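Local coordinates for protein meso-diaminopimelate dehydrogenase (PDB 3WGY) that catalyses the reversible NADP-dependent oxidative deamination of meso-diaminopimelate, here as an engineered variant holding 4-methyl-2-oxovalerate, at residues 84-93 / 110-121; 123-132 / 142-150. The protein carries 6 engineered substitutions. All blocks are in the same frame, centred on the assembly; numbering follows the deposited sequence.

Contact 1. Residues 84-93 / 110-121; sequences ASQFNTVDSF and SKKAGNISLIST
Asp91 OD1 is gripped by two backbone amides: Ser120 N, 3.0 Å away, meets OD1 nearly end-on to its C-O bond, while Phe93 N reaches the same atom from the other face of the carboxylate, 41° above its plane, closing an Asx turn. CG sits between the backbone N and the carbonyl carbon (chi1 71°), which lays the carboxylate alongside Ile119, with OD1 within range of both amides. The other oxygen, Asp91 OD2, accepts a hydrogen bond from a water 2.6 Å away; this water also donates to Leu118 O and accepts from Thr89 OG1, and His102 is a second partner of OD2. Upstream the two chains run parallel as neighbouring strands, Leu118 N giving Thr89 O a nearly straight bond of 2.7 Å and Asp91 N bonding to Leu118 O. On one face of the sheet the hydroxyls Thr89 OG1 and Ser117 OG lie 2.8 Å apart; on the other, Val90 and Leu118 lie side by side, with Val90 CG2 4.1 Å from Leu118 CB. At the start, the side chain of Asn88 replaces a main-chain acceptor: OD1 receives Ile116 N at 2.9 Å, and the amide plane stands almost perpendicular to that of Asn115. Past the strands, Ser120 OG donates to Phe93 O over 3.0 Å. Helix 99-113, ended by a Schellman motif at Gly114, makes this a beta-alpha-beta unit of the parallel Rossmann-type sheet; it covers the Thr89 face through Met106, helix 276-296 covers Leu118 through Ile291, and strands 65-68 and 301-303 flank the pair.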
loop_
_atom_site.group_PDB
_atom_site.type_symbol
_atom_site.label_atom_id
_atom_site.label_comp_id
_atom_site.label_asym_id
_atom_site.label_seq_id
_atom_site.Cartn_x
_atom_site.Cartn_y
_atom_site.Cartn_z
ATOM N N ALA B 84 -10.121 22.405 15.834
ATOM C CA ALA B 84 -10.556 22.492 14.443
ATOM C C ALA B 84 -11.144 23.849 14.073
ATOM O O ALA B 84 -11.026 24.284 12.929
ATOM C CB ALA B 84 -11.567 21.389 14.139
ATOM N N SER B 85 -11.782 24.511 15.034
ATOM C CA SER B 85 -12.378 25.818 14.781
ATOM C C SER B 85 -11.320 26.895 14.660
ATOM O O SER B 85 -11.628 28.039 14.331
ATOM C CB SER B 85 -13.332 26.204 15.913
ATOM O OG SER B 85 -14.475 25.369 15.931
ATOM N N GLN B 86 -10.070 26.533 14.910
ATOM C CA GLN B 86 -8.998 27.514 14.858
ATOM C C GLN B 86 -7.826 27.125 13.977
ATOM O O GLN B 86 -7.072 27.991 13.533
ATOM C CB GLN B 86 -8.498 27.783 16.276
ATOM C CG GLN B 86 -9.596 28.205 17.237
ATOM C CD GLN B 86 -9.140 28.217 18.683
ATOM O OE1 GLN B 86 -8.791 27.177 19.248
ATOM N NE2 GLN B 86 -9.142 29.398 19.292
ATOM N N PHE B 87 -7.654 25.829 13.728
ATOM C CA PHE B 87 -6.542 25.380 12.893
ATOM C C PHE B 87 -6.948 24.210 12.022
ATOM O O PHE B 87 -8.002 23.612 12.220
ATOM C CB PHE B 87 -5.350 24.919 13.747
ATOM C CG PHE B 87 -4.910 25.911 14.791
ATOM C CD1 PHE B 87 -5.627 26.066 15.970
ATOM C CD2 PHE B 87 -3.769 26.683 14.597
ATOM C CE1 PHE B 87 -5.212 26.979 16.945
ATOM C CE2 PHE B 87 -3.349 27.594 15.564
ATOM C CZ PHE B 87 -4.073 27.741 16.740
ATOM N N ASN B 88 -6.109 23.897 11.039
ATOM C CA ASN B 88 -6.353 22.735 10.196
ATOM C C ASN B 88 -5.793 21.662 11.113
ATOM O O ASN B 88 -4.737 21.859 11.705
ATOM C CB ASN B 88 -5.531 22.806 8.914
ATOM C CG ASN B 88 -5.934 23.959 8.029
ATOM O OD1 ASN B 88 -7.107 24.130 7.711
ATOM N ND2 ASN B 88 -4.958 24.753 7.614
ATOM N N THR B 89 -6.474 20.538 11.255
ATOM C CA THR B 89 -5.968 19.531 12.174
ATOM C C THR B 89 -5.696 18.158 11.595
ATOM O O THR B 89 -6.191 17.806 10.526
ATOM C CB THR B 89 -6.929 19.340 13.336
ATOM O OG1 THR B 89 -8.170 18.821 12.838
ATOM C CG2 THR B 89 -7.171 20.665 14.041
ATOM N N VAL B 90 -4.894 17.397 12.331
ATOM C CA VAL B 90 -4.535 16.033 11.984
ATOM C C VAL B 90 -4.616 15.240 13.283
ATOM O O VAL B 90 -3.989 15.610 14.276
ATOM C CB VAL B 90 -3.086 15.940 11.432
ATOM C CG1 VAL B 90 -2.637 14.482 11.394
ATOM C CG2 VAL B 90 -3.016 16.537 10.032
ATOM N N ASP B 91 -5.403 14.169 13.292
ATOM C CA ASP B 91 -5.511 13.343 14.490
ATOM C C ASP B 91 -5.483 11.857 14.148
ATOM O O ASP B 91 -5.589 11.467 12.980
ATOM C CB ASP B 91 -6.782 13.670 15.285
ATOM C CG ASP B 91 -8.052 13.197 14.601
ATOM O OD1 ASP B 91 -8.109 12.018 14.186
ATOM O OD2 ASP B 91 -9.006 14.002 14.493
ATOM N N SER B 92 -5.349 11.026 15.175
ATOM C CA SER B 92 -5.289 9.585 14.982
ATOM C C SER B 92 -6.420 8.877 15.718
ATOM O O SER B 92 -6.249 7.755 16.197
ATOM C CB SER B 92 -3.945 9.067 15.480
ATOM O OG SER B 92 -3.737 9.489 16.819
ATOM N N PHE B 93 -7.563 9.550 15.818
ATOM C CA PHE B 93 -8.746 9.003 16.486
ATOM C C PHE B 93 -8.837 7.531 16.089
ATOM O O PHE B 93 -9.035 7.219 14.919
ATOM C CB PHE B 93 -9.975 9.792 16.019
ATOM C CG PHE B 93 -11.228 9.493 16.787
ATOM C CD1 PHE B 93 -12.038 8.414 16.438
ATOM C CD2 PHE B 93 -11.610 10.300 17.855
ATOM C CE1 PHE B 93 -13.213 8.147 17.140
ATOM C CE2 PHE B 93 -12.787 10.038 18.563
ATOM C CZ PHE B 93 -13.587 8.963 18.203
ATOM N N SER B 110 -15.033 22.025 10.956
ATOM C CA SER B 110 -14.016 22.362 9.967
ATOM C C SER B 110 -14.563 23.330 8.918
ATOM O O SER B 110 -14.010 24.415 8.708
ATOM C CB SER B 110 -13.511 21.090 9.278
ATOM O OG SER B 110 -12.915 20.214 10.218
ATOM N N LYS B 111 -15.644 22.933 8.257
ATOM C CA LYS B 111 -16.253 23.778 7.234
ATOM C C LYS B 111 -16.620 25.141 7.815
ATOM O O LYS B 111 -16.176 26.179 7.326
ATOM C CB LYS B 111 -17.499 23.096 6.656
ATOM C CG LYS B 111 -17.179 21.928 5.724
ATOM C CD LYS B 111 -18.439 21.271 5.175
ATOM C CE LYS B 111 -18.083 20.172 4.186
ATOM N NZ LYS B 111 -19.267 19.392 3.734
ATOM N N LYS B 112 -17.420 25.118 8.872
ATOM C CA LYS B 112 -17.858 26.330 9.549
ATOM C C LYS B 112 -16.695 27.306 9.770
ATOM O O LYS B 112 -16.879 28.522 9.730
ATOM C CB LYS B 112 -18.495 25.943 10.885
ATOM C CG LYS B 112 -19.269 27.038 11.600
ATOM C CD LYS B 112 -19.953 26.452 12.829
ATOM C CE LYS B 112 -20.688 27.502 13.640
ATOM N NZ LYS B 112 -21.302 26.892 14.859
ATOM N N ALA B 113 -15.496 26.775 9.977
ATOM C CA ALA B 113 -14.330 27.617 10.218
ATOM C C ALA B 113 -13.455 27.859 8.991
ATOM O O ALA B 113 -12.524 28.663 9.040
ATOM C CB ALA B 113 -13.488 27.015 11.337
ATOM N N GLY B 114 -13.745 27.168 7.893
ATOM C CA GLY B 114 -12.942 27.331 6.694
ATOM C C GLY B 114 -11.595 26.637 6.806
ATOM O O GLY B 114 -10.597 27.097 6.247
ATOM N N ASN B 115 -11.564 25.526 7.537
ATOM C CA ASN B 115 -10.338 24.753 7.731
ATOM C C ASN B 115 -10.544 23.316 7.278
ATOM O O ASN B 115 -11.654 22.917 6.935
ATOM C CB ASN B 115 -9.948 24.747 9.209
ATOM C CG ASN B 115 -9.539 26.112 9.708
ATOM O OD1 ASN B 115 -9.731 26.435 10.884
ATOM N ND2 ASN B 115 -8.958 26.918 8.828
ATOM N N ILE B 116 -9.472 22.535 7.283
ATOM C CA ILE B 116 -9.567 21.138 6.889
ATOM C C ILE B 116 -9.039 20.292 8.033
ATOM O O ILE B 116 -8.060 20.654 8.676
ATOM C CB ILE B 116 -8.759 20.848 5.600
ATOM C CG1 ILE B 116 -8.675 19.336 5.360
ATOM C CG2 ILE B 116 -7.369 21.451 5.706
ATOM C CD1 ILE B 116 -8.047 18.966 4.034
ATOM N N SER B 117 -9.704 19.172 8.294
ATOM C CA SER B 117 -9.297 18.284 9.377
ATOM C C SER B 117 -9.153 16.840 8.929
ATOM O O SER B 117 -10.081 16.260 8.374
ATOM C CB SER B 117 -10.308 18.333 10.525
ATOM O OG SER B 117 -10.302 19.597 11.157
ATOM N N LEU B 118 -7.985 16.266 9.174
ATOM C CA LEU B 118 -7.741 14.872 8.826
ATOM C C LEU B 118 -7.964 14.028 10.077
ATOM O O LEU B 118 -7.300 14.221 11.091
ATOM C CB LEU B 118 -6.306 14.684 8.327
ATOM C CG LEU B 118 -5.869 13.221 8.210
ATOM C CD1 LEU B 118 -6.803 12.494 7.248
ATOM C CD2 LEU B 118 -4.415 13.149 7.725
ATOM N N ILE B 119 -8.910 13.104 10.011
ATOM C CA ILE B 119 -9.183 12.246 11.156
ATOM C C ILE B 119 -8.764 10.800 10.902
ATOM O O ILE B 119 -8.662 10.359 9.757
ATOM C CB ILE B 119 -10.682 12.223 11.510
ATOM C CG1 ILE B 119 -11.439 11.390 10.477
ATOM C CG2 ILE B 119 -11.243 13.651 11.531
ATOM C CD1 ILE B 119 -12.808 10.956 10.930
ATOM N N SER B 120 -8.507 10.085 11.993
ATOM C CA SER B 120 -8.155 8.676 11.962
ATOM C C SER B 120 -6.977 8.219 11.103
ATOM O O SER B 120 -7.095 7.247 10.348
ATOM C CB SER B 120 -9.396 7.864 11.583
ATOM O OG SER B 120 -10.470 8.115 12.481
ATOM N N THR B 121 -5.844 8.901 11.206
ATOM C CA THR B 121 -4.671 8.471 10.455
ATOM C C THR B 121 -3.739 7.751 11.442
ATOM O O THR B 121 -3.954 7.801 12.655
ATOM C CB THR B 121 -3.952 9.662 9.766
ATOM O OG1 THR B 121 -2.931 9.158 8.891
ATOM C CG2 THR B 121 -3.335 10.586 10.782
HETATM O O HOH W 1 -7.900 25.613 5.592
HETATM O O HOH W 2 -8.161 16.070 13.190
HETATM O O HOH W 3 -4.360 5.852 14.502
#

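Contact 2. Residues 123-132 / 142-150; sequences WDPGLFSLNR and GKTHTFWGK
Trp148 reaches across to Asp124 with its indole N-H: NE1 donates to Asp124 OD2 at 2.8 Å, though the position of that oxygen is less certain. The carboxylate lies at the indole edge, its plane turned only 21° from the ring. Asp124 extends its CG anti to the backbone N (chi1 -162°), and its carboxylate also forms a salt bridge with Arg132, eight residues on; the modelled spacing of that pair is too short to be trusted in detail. Arg132 is extended from CG to NE and crosses Thr146 at about a right angle, so that NE points at Thr146 OG1 over a rather long 3.3 Å, with the hydroxyl 9° from the guanidinium plane. The methyl of the same threonine lies between the two aromatic groups: Thr146 CG2 is 3.4 Å above the plane of the Trp148 indole, near its rim, and 4.1 Å from Phe128 CD2. This is the buried part of the contact: Phe128 also packs against Val253, Phe269 and Leu271 of the sheet. Toward Thr144 the contact thins: Arg132 CG and Thr144 CG2 are 4.3 Å apart, and a water bridges Arg132 O to Thr144 OG1, whose stronger partner is Arg255. At the other end, the exposed Trp148 meets Trp123 at a distance, Trp123 CZ3 being 4.3 Å from Trp148 CD1; in this structure the bound 2-oxo-4-methylpentanoic acid lies about 10 Å from the Trp148 side chain. Helix 123-138 thus lies nearly antiparallel to the edge strand 142-147, packed on one face of an antiparallel sheet: an alpha-on-beta layer within the C-terminal domain of diaminopimelate dehydrogenases.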
loop_
_atom_site.group_PDB
_atom_site.type_symbol
_atom_site.label_atom_id
_atom_site.label_comp_id
_atom_site.label_asym_id
_atom_site.label_seq_id
_atom_site.Cartn_x
_atom_site.Cartn_y
_atom_site.Cartn_z
ATOM N N TRP B 123 -1.296 3.901 11.728
ATOM C CA TRP B 123 -1.168 2.637 11.009
ATOM C C TRP B 123 -2.494 1.880 10.982
ATOM O O TRP B 123 -2.804 1.218 9.999
ATOM C CB TRP B 123 0.003 1.761 11.520
ATOM C CG TRP B 123 0.103 1.422 12.990
ATOM C CD1 TRP B 123 0.510 2.247 14.002
ATOM C CD2 TRP B 123 -0.089 0.125 13.584
ATOM N NE1 TRP B 123 0.595 1.542 15.183
ATOM C CE2 TRP B 123 0.232 0.239 14.956
ATOM C CE3 TRP B 123 -0.497 -1.121 13.087
ATOM C CZ2 TRP B 123 0.157 -0.845 15.841
ATOM C CZ3 TRP B 123 -0.569 -2.202 13.970
ATOM C CH2 TRP B 123 -0.243 -2.054 15.329
ATOM N N ASP B 124 -3.278 1.981 12.054
ATOM C CA ASP B 124 -4.616 1.381 12.073
ATOM C C ASP B 124 -5.438 1.999 13.187
ATOM O O ASP B 124 -5.256 1.676 14.362
ATOM C CB ASP B 124 -4.592 -0.139 12.248
ATOM C CG ASP B 124 -5.922 -0.788 11.842
ATOM O OD1 ASP B 124 -6.865 -0.042 11.486
ATOM O OD2 ASP B 124 -6.029 -2.037 11.872
ATOM N N PRO B 125 -6.374 2.891 12.828
ATOM C CA PRO B 125 -6.663 3.307 11.447
ATOM C C PRO B 125 -5.512 4.041 10.753
ATOM O O PRO B 125 -4.603 4.569 11.400
ATOM C CB PRO B 125 -7.893 4.196 11.615
ATOM C CG PRO B 125 -7.609 4.870 12.926
ATOM C CD PRO B 125 -7.146 3.705 13.786
ATOM N N GLY B 126 -5.571 4.069 9.425
ATOM C CA GLY B 126 -4.538 4.730 8.653
ATOM C C GLY B 126 -4.040 3.845 7.529
ATOM O O GLY B 126 -4.785 3.531 6.599
ATOM N N LEU B 127 -2.782 3.422 7.616
ATOM C CA LEU B 127 -2.214 2.583 6.568
ATOM C C LEU B 127 -2.961 1.262 6.389
ATOM O O LEU B 127 -3.184 0.823 5.263
ATOM C CB LEU B 127 -0.732 2.326 6.844
ATOM C CG LEU B 127 0.078 3.606 7.077
ATOM C CD1 LEU B 127 1.549 3.252 7.207
ATOM C CD2 LEU B 127 -0.132 4.574 5.920
ATOM N N PHE B 128 -3.354 0.623 7.484
ATOM C CA PHE B 128 -4.071 -0.636 7.350
ATOM C C PHE B 128 -5.399 -0.432 6.639
ATOM O O PHE B 128 -5.810 -1.260 5.827
ATOM C CB PHE B 128 -4.282 -1.283 8.724
ATOM C CG PHE B 128 -3.077 -2.030 9.231
ATOM C CD1 PHE B 128 -1.847 -1.910 8.598
ATOM C CD2 PHE B 128 -3.170 -2.840 10.350
ATOM C CE1 PHE B 128 -0.729 -2.590 9.080
ATOM C CE2 PHE B 128 -2.055 -3.526 10.838
ATOM C CZ PHE B 128 -0.837 -3.401 10.205
ATOM N N SER B 129 -6.056 0.688 6.936
ATOM C CA SER B 129 -7.333 1.031 6.329
ATOM C C SER B 129 -7.172 1.139 4.816
ATOM O O SER B 129 -7.967 0.594 4.059
ATOM C CB SER B 129 -7.837 2.375 6.874
ATOM O OG SER B 129 -7.732 2.423 8.286
ATOM N N LEU B 130 -6.135 1.852 4.386
ATOM C CA LEU B 130 -5.877 2.040 2.963
ATOM C C LEU B 130 -5.677 0.704 2.269
ATOM O O LEU B 130 -6.163 0.494 1.156
ATOM C CB LEU B 130 -4.626 2.896 2.748
ATOM C CG LEU B 130 -4.742 4.398 3.007
ATOM C CD1 LEU B 130 -3.355 5.000 3.219
ATOM C CD2 LEU B 130 -5.477 5.059 1.816
ATOM N N ASN B 131 -4.953 -0.200 2.925
ATOM C CA ASN B 131 -4.692 -1.489 2.324
ATOM C C ASN B 131 -5.879 -2.428 2.309
ATOM O O ASN B 131 -5.967 -3.277 1.422
ATOM C CB ASN B 131 -3.462 -2.144 2.959
ATOM C CG ASN B 131 -2.169 -1.548 2.419
ATOM O OD1 ASN B 131 -1.657 -0.557 2.936
ATOM N ND2 ASN B 131 -1.666 -2.129 1.349
ATOM N N ARG B 132 -6.791 -2.296 3.270
ATOM C CA ARG B 132 -7.990 -3.142 3.241
ATOM C C ARG B 132 -8.770 -2.657 2.015
ATOM O O ARG B 132 -9.252 -3.447 1.207
ATOM C CB ARG B 132 -8.859 -2.943 4.491
ATOM C CG ARG B 132 -8.234 -3.379 5.805
ATOM C CD ARG B 132 -9.193 -3.106 6.972
ATOM N NE ARG B 132 -8.490 -3.120 8.249
ATOM C CZ ARG B 132 -8.227 -2.041 8.978
ATOM N NH1 ARG B 132 -8.609 -0.835 8.586
ATOM N NH2 ARG B 132 -7.556 -2.172 10.102
ATOM N N GLY B 142 -13.131 -12.130 -2.975
ATOM C CA GLY B 142 -12.092 -12.677 -2.127
ATOM C C GLY B 142 -12.351 -12.295 -0.685
ATOM O O GLY B 142 -13.427 -11.782 -0.361
ATOM N N LYS B 143 -11.372 -12.528 0.183
ATOM C CA LYS B 143 -11.517 -12.222 1.598
ATOM C C LYS B 143 -10.380 -11.365 2.140
ATOM O O LYS B 143 -9.237 -11.493 1.703
ATOM C CB LYS B 143 -11.586 -13.529 2.402
ATOM C CG LYS B 143 -12.781 -14.425 2.058
ATOM C CD LYS B 143 -12.794 -15.707 2.887
ATOM C CE LYS B 143 -14.011 -16.590 2.573
ATOM N NZ LYS B 143 -15.313 -15.936 2.926
ATOM N N THR B 144 -10.693 -10.479 3.080
ATOM C CA THR B 144 -9.667 -9.642 3.685
ATOM C C THR B 144 -9.396 -10.154 5.085
ATOM O O THR B 144 -10.325 -10.506 5.814
ATOM C CB THR B 144 -10.098 -8.173 3.816
ATOM O OG1 THR B 144 -10.430 -7.652 2.526
ATOM C CG2 THR B 144 -8.970 -7.353 4.415
ATOM N N HIS B 145 -8.124 -10.182 5.461
ATOM C CA HIS B 145 -7.734 -10.641 6.778
ATOM C C HIS B 145 -6.753 -9.668 7.429
ATOM O O HIS B 145 -5.655 -9.449 6.908
ATOM C CB HIS B 145 -7.080 -12.017 6.678
ATOM C CG HIS B 145 -7.988 -13.084 6.145
ATOM N ND1 HIS B 145 -9.167 -13.436 6.770
ATOM C CD2 HIS B 145 -7.878 -13.891 5.063
ATOM C CE1 HIS B 145 -9.744 -14.414 6.096
ATOM N NE2 HIS B 145 -8.983 -14.709 5.058
ATOM N N THR B 146 -7.148 -9.074 8.551
ATOM C CA THR B 146 -6.255 -8.175 9.262
ATOM C C THR B 146 -5.838 -8.846 10.569
ATOM O O THR B 146 -6.676 -9.371 11.307
ATOM C CB THR B 146 -6.910 -6.817 9.602
ATOM O OG1 THR B 146 -7.395 -6.196 8.407
ATOM C CG2 THR B 146 -5.887 -5.891 10.235
ATOM N N PHE B 147 -4.539 -8.845 10.834
ATOM C CA PHE B 147 -3.992 -9.427 12.061
ATOM C C PHE B 147 -3.207 -8.323 12.757
ATOM O O PHE B 147 -2.569 -7.503 12.098
ATOM C CB PHE B 147 -3.040 -10.584 11.749
ATOM C CG PHE B 147 -3.696 -11.780 11.113
ATOM C CD1 PHE B 147 -4.174 -11.723 9.816
ATOM C CD2 PHE B 147 -3.787 -12.986 11.804
ATOM C CE1 PHE B 147 -4.729 -12.850 9.204
ATOM C CE2 PHE B 147 -4.339 -14.119 11.202
ATOM C CZ PHE B 147 -4.809 -14.049 9.899
ATOM N N TRP B 148 -3.213 -8.245 14.016
ATOM C CA TRP B 148 -2.453 -7.225 14.713
ATOM C C TRP B 148 -1.260 -7.905 15.388
ATOM O O TRP B 148 -1.406 -8.608 16.387
ATOM C CB TRP B 148 -3.370 -6.489 15.693
ATOM C CG TRP B 148 -4.419 -5.685 14.945
ATOM C CD1 TRP B 148 -4.275 -4.424 14.426
ATOM C CD2 TRP B 148 -5.723 -6.134 14.539
ATOM N NE1 TRP B 148 -5.405 -4.063 13.719
ATOM C CE2 TRP B 148 -6.309 -5.093 13.775
ATOM C CE3 TRP B 148 -6.452 -7.315 14.743
ATOM C CZ2 TRP B 148 -7.590 -5.198 13.217
ATOM C CZ3 TRP B 148 -7.731 -7.421 14.184
ATOM C CH2 TRP B 148 -8.285 -6.365 13.430
ATOM N N GLY B 149 -0.093 -7.716 14.761
ATOM C CA GLY B 149 1.177 -8.290 15.190
ATOM C C GLY B 149 1.419 -8.221 16.668
ATOM O O GLY B 149 0.626 -7.608 17.385
ATOM N N LYS B 150 2.507 -8.830 17.138
ATOM C CA LYS B 150 2.785 -8.815 18.573
ATOM C C LYS B 150 2.769 -7.397 19.147
ATOM O O LYS B 150 3.558 -6.539 18.757
ATOM C CB LYS B 150 4.125 -9.486 18.883
ATOM C CG LYS B 150 4.447 -9.512 20.369
ATOM C CD LYS B 150 5.685 -10.349 20.655
ATOM C CE LYS B 150 6.034 -10.328 22.136
ATOM N NZ LYS B 150 7.141 -11.274 22.460
HETATM O O HOH W 4 -11.337 -5.347 2.511
#

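Contact 1 is largely buried and joins neighbouring strands of the parallel sheet, so main-chain bonds run along the strands and side-chain oxygens supplement them at the ends. Contact 2 is only partly buried and sets a helix against an edge strand at an axis distance of 10.1 Å; there side chains do all the direct bonding and the buried area falls from 707 to 287 Å². The two follow in series: strand 116-118 leads into helix 123-138, and Pro125 packs on Phe93 and Ser120 where they meet. The second subunit approaches both, lightly at Ser120 in contact 1 and more widely along the helix of contact 2.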